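Local coordinates for protein positive phenol-degradative gene regulator (Ralstonia sp. E2, PDB 5FRY) that senses phenolic compounds through this N-terminal domain and, as a probable ATP-dependent, DNA-binding transcription activator, switches on phenol-degradation genes, at residues F67-G71 and W152-Y157; A79-K83 and Y161-L165; A121-H125 and M166-Y172. The contacts are given in a common frame with arbitrary orientation. Residue numbers count along the deposited sequence, not the author numbering.

Interaction 1. Residues F67-G71 and W152-Y157; sequences FMRMG and WMQIGY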
loop_
_atom_site.group_PDB
_atom_site.type_symbol
_atom_site.label_atom_id
_atom_site.label_comp_id
_atom_site.label_asym_id
_atom_site.label_seq_id
_atom_site.Cartn_x
_atom_site.Cartn_y
_atom_site.Cartn_z
ATOM N N PHE A 67 6.017 -1.108 -10.634
ATOM C CA PHE A 67 4.592 -1.006 -10.291
ATOM C C PHE A 67 3.713 -2.051 -10.991
ATOM O O PHE A 67 2.784 -2.611 -10.391
ATOM C CB PHE A 67 4.080 0.410 -10.587
ATOM C CG PHE A 67 4.388 1.384 -9.490
ATOM C CD1 PHE A 67 3.608 1.424 -8.344
ATOM C CD2 PHE A 67 5.485 2.234 -9.577
ATOM C CE1 PHE A 67 3.900 2.321 -7.304
ATOM C CE2 PHE A 67 5.787 3.132 -8.540
ATOM C CZ PHE A 67 4.990 3.172 -7.406
ATOM N N MET A 68 3.991 -2.332 -12.254
ATOM C CA MET A 68 3.230 -3.382 -12.922
ATOM C C MET A 68 3.430 -4.719 -12.215
ATOM O O MET A 68 2.469 -5.445 -11.970
ATOM C CB MET A 68 3.620 -3.486 -14.395
ATOM C CG MET A 68 3.366 -2.209 -15.196
ATOM S SD MET A 68 3.994 -2.401 -16.877
ATOM C CE MET A 68 3.410 -4.053 -17.249
ATOM N N ARG A 69 4.667 -5.037 -11.850
ATOM C CA ARG A 69 4.931 -6.306 -11.174
ATOM C C ARG A 69 4.298 -6.356 -9.770
ATOM O O ARG A 69 3.863 -7.417 -9.336
ATOM C CB ARG A 69 6.441 -6.591 -11.117
ATOM C CG ARG A 69 7.065 -6.826 -12.511
ATOM C CD ARG A 69 8.536 -7.265 -12.488
ATOM N NE ARG A 69 9.455 -6.238 -12.013
ATOM C CZ ARG A 69 9.930 -5.231 -12.750
ATOM N NH1 ARG A 69 9.576 -5.099 -14.020
ATOM N NH2 ARG A 69 10.756 -4.341 -12.209
ATOM N N MET A 70 4.185 -5.215 -9.094
ATOM C CA MET A 70 3.545 -5.190 -7.780
ATOM C C MET A 70 2.056 -5.461 -7.971
ATOM O O MET A 70 1.454 -6.236 -7.212
ATOM C CB MET A 70 3.779 -3.840 -7.063
ATOM C CG MET A 70 3.277 -3.861 -5.665
ATOM S SD MET A 70 3.794 -2.487 -4.565
ATOM C CE MET A 70 3.269 -1.120 -5.504
ATOM N N GLY A 71 1.471 -4.853 -9.002
ATOM C CA GLY A 71 0.082 -5.093 -9.349
ATOM C C GLY A 71 -0.158 -6.566 -9.652
ATOM O O GLY A 71 -1.127 -7.174 -9.190
ATOM N N TRP A 152 -0.270 1.752 -14.007
ATOM C CA TRP A 152 0.630 0.612 -14.068
ATOM C C TRP A 152 0.314 -0.577 -13.144
ATOM O O TRP A 152 0.243 -1.725 -13.616
ATOM C CB TRP A 152 2.063 1.087 -13.781
ATOM C CG TRP A 152 2.490 2.237 -14.653
ATOM C CD1 TRP A 152 2.027 2.536 -15.909
ATOM C CD2 TRP A 152 3.447 3.255 -14.326
ATOM N NE1 TRP A 152 2.651 3.665 -16.386
ATOM C CE2 TRP A 152 3.522 4.128 -15.433
ATOM C CE3 TRP A 152 4.248 3.511 -13.208
ATOM C CZ2 TRP A 152 4.370 5.238 -15.447
ATOM C CZ3 TRP A 152 5.089 4.615 -13.228
ATOM C CH2 TRP A 152 5.144 5.460 -14.339
ATOM N N MET A 153 0.175 -0.313 -11.843
ATOM C CA MET A 153 -0.191 -1.338 -10.865
ATOM C C MET A 153 -1.592 -1.840 -11.107
ATOM O O MET A 153 -1.865 -3.016 -10.843
ATOM C CB MET A 153 -0.089 -0.803 -9.431
ATOM C CG MET A 153 -0.065 -1.856 -8.323
ATOM S SD MET A 153 -0.120 -1.019 -6.702
ATOM C CE MET A 153 0.550 0.543 -7.144
ATOM N N GLN A 154 -2.493 -0.967 -11.569
ATOM C CA GLN A 154 -3.849 -1.407 -11.857
ATOM C C GLN A 154 -3.839 -2.389 -13.007
ATOM O O GLN A 154 -4.558 -3.384 -12.976
ATOM C CB GLN A 154 -4.756 -0.239 -12.190
ATOM C CG GLN A 154 -5.116 0.560 -10.936
ATOM C CD GLN A 154 -5.840 1.830 -11.247
ATOM O OE1 GLN A 154 -5.845 2.755 -10.433
ATOM N NE2 GLN A 154 -6.491 1.884 -12.416
ATOM N N ILE A 155 -3.034 -2.091 -14.020
ATOM C CA ILE A 155 -2.881 -2.997 -15.180
ATOM C C ILE A 155 -2.216 -4.324 -14.815
ATOM O O ILE A 155 -2.691 -5.394 -15.201
ATOM C CB ILE A 155 -2.052 -2.333 -16.304
ATOM C CG1 ILE A 155 -2.907 -1.312 -17.052
ATOM C CG2 ILE A 155 -1.487 -3.394 -17.245
ATOM C CD1 ILE A 155 -4.073 -1.933 -17.790
ATOM N N GLY A 156 -1.105 -4.250 -14.077
ATOM C CA GLY A 156 -0.424 -5.442 -13.607
ATOM C C GLY A 156 -1.389 -6.383 -12.910
ATOM O O GLY A 156 -1.355 -7.617 -13.092
ATOM N N TYR A 157 -2.269 -5.785 -12.129
ATOM C CA TYR A 157 -3.255 -6.515 -11.354
ATOM C C TYR A 157 -4.210 -7.276 -12.269
ATOM O O TYR A 157 -4.434 -8.487 -12.061
ATOM C CB TYR A 157 -4.007 -5.565 -10.430
ATOM C CG TYR A 157 -5.074 -6.250 -9.608
ATOM C CD1 TYR A 157 -6.265 -6.694 -10.207
ATOM C CD2 TYR A 157 -4.882 -6.498 -8.251
ATOM C CE1 TYR A 157 -7.235 -7.338 -9.476
ATOM C CE2 TYR A 157 -5.858 -7.133 -7.503
ATOM C CZ TYR A 157 -7.037 -7.539 -8.125
ATOM O OH TYR A 157 -8.033 -8.161 -7.404
#
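Phe67 lays its side chain against two residues of the 152-157 helix: its CB is 3.8 Å from CB of Trp152, and its CD1 meets CE of Met153 at 3.4 Å, that methyl lying at the ring edge. Met70 CE reaches the same methyl at 3.6 Å, while Met68 CG packs on Trp152 CB at 3.8 Å. Between these side chains the backbones nearly touch. The segment axes approach to 6.4 Å and cross at -41°, a glycine-mediated helix pair: an ideal CB on Gly71 would lie 2.0 Å from Met153 O, and one on Gly156 1.9 Å from Met68 O. The closeness is matched by five CA-H...O contacts, among them Gly156 CA to Met68 O at 3.3 Å (155° at H) and Tyr157 CA to Gly71 O at 3.1 Å. Beyond the interface, the Tyr157 side chain touches the bound dimethylphenol, stacks with His102 and hydrogen-bonds Asp78. Across the dimer, Met70 packs on Leu47 of the second subunit.

Interaction 2. Residues A79-K83 and Y161-L165; sequences AELAK and YTSAL. With ERH (3,4-dimethylphenol), chain D.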
loop_
_atom_site.group_PDB
_atom_site.type_symbol
_atom_site.label_atom_id
_atom_site.label_comp_id
_atom_site.label_asym_id
_atom_site.label_seq_id
_atom_site.Cartn_x
_atom_site.Cartn_y
_atom_site.Cartn_z
ATOM N N ALA A 79 -6.760 -13.947 -7.236
ATOM C CA ALA A 79 -7.290 -15.050 -8.031
ATOM C C ALA A 79 -7.254 -16.364 -7.237
ATOM O O ALA A 79 -8.095 -17.223 -7.440
ATOM C CB ALA A 79 -6.522 -15.222 -9.314
ATOM N N GLU A 80 -6.300 -16.494 -6.322
ATOM C CA GLU A 80 -6.250 -17.674 -5.453
ATOM C C GLU A 80 -7.430 -17.672 -4.506
ATOM O O GLU A 80 -7.988 -18.732 -4.201
ATOM C CB GLU A 80 -4.948 -17.726 -4.647
ATOM C CG GLU A 80 -3.714 -17.925 -5.500
ATOM C CD GLU A 80 -2.429 -17.739 -4.713
ATOM O OE1 GLU A 80 -2.500 -17.475 -3.485
ATOM O OE2 GLU A 80 -1.343 -17.848 -5.323
ATOM N N LEU A 81 -7.798 -16.483 -4.034
ATOM C CA LEU A 81 -8.949 -16.336 -3.160
ATOM C C LEU A 81 -10.230 -16.662 -3.933
ATOM O O LEU A 81 -11.118 -17.337 -3.413
ATOM C CB LEU A 81 -9.001 -14.923 -2.560
ATOM C CG LEU A 81 -10.265 -14.534 -1.790
ATOM C CD1 LEU A 81 -10.538 -15.560 -0.702
ATOM C CD2 LEU A 81 -10.160 -13.142 -1.188
ATOM N N ALA A 82 -10.307 -16.217 -5.182
ATOM C CA ALA A 82 -11.510 -16.408 -5.985
ATOM C C ALA A 82 -11.704 -17.876 -6.331
ATOM O O ALA A 82 -12.828 -18.374 -6.364
ATOM C CB ALA A 82 -11.447 -15.566 -7.256
ATOM N N LYS A 83 -10.604 -18.567 -6.587
ATOM C CA LYS A 83 -10.669 -19.984 -6.935
ATOM C C LYS A 83 -11.217 -20.833 -5.779
ATOM O O LYS A 83 -11.700 -21.939 -6.014
ATOM C CB LYS A 83 -9.287 -20.506 -7.349
ATOM C CG LYS A 83 -8.871 -20.226 -8.797
ATOM C CD LYS A 83 -7.360 -20.278 -8.856
ATOM C CE LYS A 83 -6.788 -20.035 -10.229
ATOM N NZ LYS A 83 -5.385 -20.592 -10.276
ATOM N N TYR A 161 -4.234 -11.400 -12.251
ATOM C CA TYR A 161 -5.465 -12.067 -11.848
ATOM C C TYR A 161 -6.021 -12.905 -12.986
ATOM O O TYR A 161 -6.285 -14.082 -12.809
ATOM C CB TYR A 161 -6.513 -11.046 -11.397
ATOM C CG TYR A 161 -7.837 -11.680 -10.997
ATOM C CD1 TYR A 161 -8.771 -12.064 -11.961
ATOM C CD2 TYR A 161 -8.143 -11.905 -9.663
ATOM C CE1 TYR A 161 -9.973 -12.664 -11.602
ATOM C CE2 TYR A 161 -9.344 -12.485 -9.297
ATOM C CZ TYR A 161 -10.256 -12.859 -10.269
ATOM O OH TYR A 161 -11.448 -13.432 -9.890
ATOM N N THR A 162 -6.194 -12.291 -14.157
ATOM C CA THR A 162 -6.793 -13.007 -15.283
ATOM C C THR A 162 -5.901 -14.151 -15.692
ATOM O O THR A 162 -6.366 -15.257 -15.980
ATOM C CB THR A 162 -7.019 -12.082 -16.477
ATOM O OG1 THR A 162 -7.654 -10.876 -16.019
ATOM C CG2 THR A 162 -7.882 -12.791 -17.567
ATOM N N SER A 163 -4.610 -13.885 -15.744
ATOM C CA SER A 163 -3.649 -14.935 -16.086
ATOM C C SER A 163 -3.712 -16.114 -15.125
ATOM O O SER A 163 -3.678 -17.256 -15.567
ATOM C CB SER A 163 -2.234 -14.379 -16.132
ATOM O OG SER A 163 -2.095 -13.513 -17.242
ATOM N N ALA A 164 -3.816 -15.856 -13.823
ATOM C CA ALA A 164 -3.808 -16.962 -12.862
ATOM C C ALA A 164 -5.098 -17.765 -12.970
ATOM O O ALA A 164 -5.108 -19.007 -12.882
ATOM C CB ALA A 164 -3.603 -16.424 -11.454
ATOM N N LEU A 165 -6.178 -17.048 -13.224
ATOM C CA LEU A 165 -7.486 -17.630 -13.409
ATOM C C LEU A 165 -7.506 -18.505 -14.672
ATOM O O LEU A 165 -8.085 -19.586 -14.651
ATOM C CB LEU A 165 -8.549 -16.521 -13.489
ATOM C CG LEU A 165 -9.953 -16.958 -13.917
ATOM C CD1 LEU A 165 -10.596 -17.838 -12.861
ATOM C CD2 LEU A 165 -10.831 -15.737 -14.201
HETATM O O01 ERH D . -9.244 -4.069 -12.196
HETATM C C02 ERH D . -10.377 -6.248 -15.068
HETATM C C03 ERH D . -9.104 -7.605 -13.432
HETATM C C04 ERH D . -9.885 -7.452 -14.719
HETATM C C05 ERH D . -10.151 -5.048 -14.174
HETATM C C06 ERH D . -8.901 -6.537 -12.635
HETATM C C07 ERH D . -9.455 -5.185 -13.028
HETATM C C08 ERH D . -11.159 -6.094 -16.355
HETATM C C09 ERH D . -8.550 -8.958 -13.039
#
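The two helical segments run in the same general direction, with 43° between their N-to-C vectors, a signed crossing angle of -43° and a closest axis approach of 9.5 Å. The nearest CA atoms are those of Ala79 and Tyr161, 5.2 Å apart, so the backbones are closest at the N-terminal ends of the segments. One turn further on, at Ala82 and Lys83, side chains have to bridge the gap.

The CA-to-CB bond of Ala79 points toward the partner helix, and this residue is the centre of the packing. Its CB sits over one face of the Tyr161 ring, 4.1 Å from the centroid and 26° off the normal, a CH-pi contact, and also touches CB of Ala164 at 3.8 Å. Ala82 follows on the same side of its helix, with CB 3.4 Å from OH of Tyr161; that hydroxyl is itself hydrogen-bonded to Met94 O. At the periphery the extended Lys83 reaches across, and its NZ donates a hydrogen bond of 3.1 Å to Ala164 O, while its CE lies 4.0 Å from Leu165 CA.

Tyr161 also borders the ligand: its CD1 comes within 3.3 Å of C09, a methyl carbon of the dimethylphenol, and Thr162 OG1 is 3.7 Å from the same atom. Thr162 CB points away from the 79-83 helix. Helix 152-166 thus lines the phenol-binding pocket through Tyr161 and Thr162, while helix 60-84, through its small alanines, packs on that tyrosine from outside the pocket.

Interaction 3. Residues A121-H125 and M166-Y172; sequences AGVYH and MGKTILY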
loop_
_atom_site.group_PDB
_atom_site.type_symbol
_atom_site.label_atom_id
_atom_site.label_comp_id
_atom_site.label_asym_id
_atom_site.label_seq_id
_atom_site.Cartn_x
_atom_site.Cartn_y
_atom_site.Cartn_z
ATOM N N ALA A 121 -11.126 -23.632 -22.531
ATOM C CA ALA A 121 -10.844 -23.554 -23.964
ATOM C C ALA A 121 -9.729 -22.563 -24.282
ATOM O O ALA A 121 -9.277 -22.472 -25.419
ATOM C CB ALA A 121 -12.120 -23.185 -24.736
ATOM N N GLY A 122 -9.316 -21.790 -23.280
ATOM C CA GLY A 122 -8.190 -20.892 -23.443
ATOM C C GLY A 122 -8.569 -19.619 -24.156
ATOM O O GLY A 122 -7.708 -18.908 -24.662
ATOM N N VAL A 123 -9.867 -19.334 -24.191
ATOM C CA VAL A 123 -10.381 -18.137 -24.842
ATOM C C VAL A 123 -10.583 -16.999 -23.851
ATOM O O VAL A 123 -11.224 -17.181 -22.823
ATOM C CB VAL A 123 -11.734 -18.376 -25.516
ATOM C CG1 VAL A 123 -12.076 -17.195 -26.406
ATOM C CG2 VAL A 123 -11.719 -19.643 -26.304
ATOM N N TYR A 124 -10.074 -15.822 -24.177
ATOM C CA TYR A 124 -10.409 -14.659 -23.348
ATOM C C TYR A 124 -10.355 -13.385 -24.146
ATOM O O TYR A 124 -9.339 -13.064 -24.773
ATOM C CB TYR A 124 -9.481 -14.524 -22.130
ATOM C CG TYR A 124 -9.917 -13.368 -21.240
ATOM C CD1 TYR A 124 -10.948 -13.529 -20.317
ATOM C CD2 TYR A 124 -9.330 -12.114 -21.356
ATOM C CE1 TYR A 124 -11.377 -12.487 -19.524
ATOM C CE2 TYR A 124 -9.754 -11.053 -20.553
ATOM C CZ TYR A 124 -10.774 -11.251 -19.639
ATOM O OH TYR A 124 -11.207 -10.215 -18.840
ATOM N N HIS A 125 -11.456 -12.661 -24.137
ATOM C CA HIS A 125 -11.454 -11.317 -24.679
ATOM C C HIS A 125 -12.234 -10.425 -23.739
ATOM O O HIS A 125 -13.421 -10.659 -23.487
ATOM C CB HIS A 125 -12.044 -11.286 -26.088
ATOM C CG HIS A 125 -11.793 -9.995 -26.807
ATOM N ND1 HIS A 125 -10.705 -9.811 -27.635
ATOM C CD2 HIS A 125 -12.475 -8.835 -26.809
ATOM C CE1 HIS A 125 -10.741 -8.586 -28.129
ATOM N NE2 HIS A 125 -11.801 -7.968 -27.651
ATOM N N MET A 166 -6.832 -18.056 -15.736
ATOM C CA MET A 166 -6.789 -18.805 -17.008
ATOM C C MET A 166 -5.696 -19.890 -17.094
ATOM O O MET A 166 -5.791 -20.798 -17.919
ATOM C CB MET A 166 -6.592 -17.845 -18.183
ATOM C CG MET A 166 -7.708 -16.829 -18.431
ATOM S SD MET A 166 -9.216 -17.519 -19.151
ATOM C CE MET A 166 -8.543 -18.441 -20.552
ATOM N N GLY A 167 -4.671 -19.786 -16.291
ATOM C CA GLY A 167 -3.541 -20.665 -16.435
ATOM C C GLY A 167 -2.865 -20.394 -17.742
ATOM O O GLY A 167 -2.279 -21.237 -18.321
ATOM N N LYS A 168 -2.933 -19.155 -18.163
ATOM C CA LYS A 168 -2.498 -18.714 -19.455
ATOM C C LYS A 168 -2.156 -17.222 -19.368
ATOM O O LYS A 168 -2.794 -16.497 -18.687
ATOM C CB LYS A 168 -3.678 -18.966 -20.375
ATOM C CG LYS A 168 -3.502 -18.929 -21.843
ATOM C CD LYS A 168 -3.609 -20.310 -22.377
ATOM C CE LYS A 168 -4.044 -20.378 -23.800
ATOM N NZ LYS A 168 -4.541 -21.748 -24.061
ATOM N N THR A 169 -1.099 -16.778 -20.013
ATOM C CA THR A 169 -0.671 -15.376 -19.919
ATOM C C THR A 169 -1.643 -14.491 -20.656
ATOM O O THR A 169 -1.695 -14.572 -21.841
ATOM C CB THR A 169 0.743 -15.217 -20.478
ATOM O OG1 THR A 169 1.629 -15.785 -19.565
ATOM C CG2 THR A 169 1.116 -13.787 -20.669
ATOM N N ILE A 170 -2.397 -13.654 -19.947
ATOM C CA ILE A 170 -3.361 -12.766 -20.575
ATOM C C ILE A 170 -2.949 -11.344 -20.233
ATOM O O ILE A 170 -3.094 -10.947 -19.085
ATOM C CB ILE A 170 -4.807 -13.024 -20.085
ATOM C CG1 ILE A 170 -5.231 -14.481 -20.311
ATOM C CG2 ILE A 170 -5.777 -12.112 -20.807
ATOM C CD1 ILE A 170 -5.682 -14.781 -21.729
ATOM N N LEU A 171 -2.433 -10.590 -21.210
ATOM C CA LEU A 171 -1.982 -9.218 -20.973
ATOM C C LEU A 171 -3.084 -8.179 -21.180
ATOM O O LEU A 171 -3.988 -8.365 -22.000
ATOM C CB LEU A 171 -0.791 -8.882 -21.880
ATOM C CG LEU A 171 0.376 -9.877 -21.890
ATOM C CD1 LEU A 171 1.334 -9.552 -23.023
ATOM C CD2 LEU A 171 1.125 -9.872 -20.579
ATOM N N TYR A 172 -2.992 -7.080 -20.429
ATOM C CA TYR A 172 -3.897 -5.950 -20.593
ATOM C C TYR A 172 -3.158 -4.699 -21.022
ATOM O O TYR A 172 -1.993 -4.481 -20.670
ATOM C CB TYR A 172 -4.650 -5.648 -19.298
ATOM C CG TYR A 172 -5.720 -6.639 -18.938
ATOM C CD1 TYR A 172 -5.393 -7.887 -18.421
ATOM C CD2 TYR A 172 -7.055 -6.316 -19.067
ATOM C CE1 TYR A 172 -6.377 -8.790 -18.068
ATOM C CE2 TYR A 172 -8.032 -7.204 -18.717
ATOM C CZ TYR A 172 -7.690 -8.440 -18.210
ATOM O OH TYR A 172 -8.688 -9.327 -17.863
#
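Gly122 opens the contact, with its C atom 3.8 Å from CE of Met166 and its CA 3.8 Å from NZ of Lys168. Its positive phi of 80° suits a residue without a side chain; with the lysine placed as in this structure, an ideal CB would also lie only 2.5 Å from Lys168 NZ. With Val123 it faces Asn118 on the neighbouring strand, forming a G1 beta bulge where strand 123-131 begins. Val123 points its side chain away, yet its O is 3.7 Å from Met166 CE.

Tyr124 turns toward the other segment and makes all the remaining contacts. Its CB is 4.2 Å from SD of Met166, whose sulfur lies 5.5 Å from the ring centroid and 57° off the normal, an oblique Met-aromatic contact. Further out, CD2 packs against Ile170 CG2 at 3.6 Å. At the tip, Tyr124 OH and Tyr172 OH share a 2.8 Å hydrogen bond in which either could be the donor. Tyr172 OH is also hydrogen-bonded to Thr162 of helix 152-166.

In the antiparallel sheet strand 185-191 stands between 123-131 and 170-176; here, at the ends of those strands, contact is made mainly by the side chains of Tyr124, Met166, Ile170 and Tyr172. The linked hydroxyls lead from the bulged hairpin to Tyr172 and Thr162, two residues of the phenol-binding pocket.

Interactions 1 and 2 are two successive levels of the same helix-helix interface, 60-84 against 152-166, with centres about 15 Å apart. Interaction 3 leaves the end of helix 152-166 for the four-stranded antiparallel sheet, its centre about 11 Å from that of interaction 2 and about 17 Å from that of interaction 1. Along the chain, 67-71, 79-83 and 121-125 precede 152-157, 161-165 and 166-172 in the same order, so every pair of contacts crosses. Probable hydrogen bonds join interactions 2 and 3: Thr162 OG1 to Tyr172 OH at 2.6 Å and Ser163 OG to Ile170 N at 2.7 Å. Each contact contributes to the dimethylphenol pocket, which therefore draws on helix and sheet together.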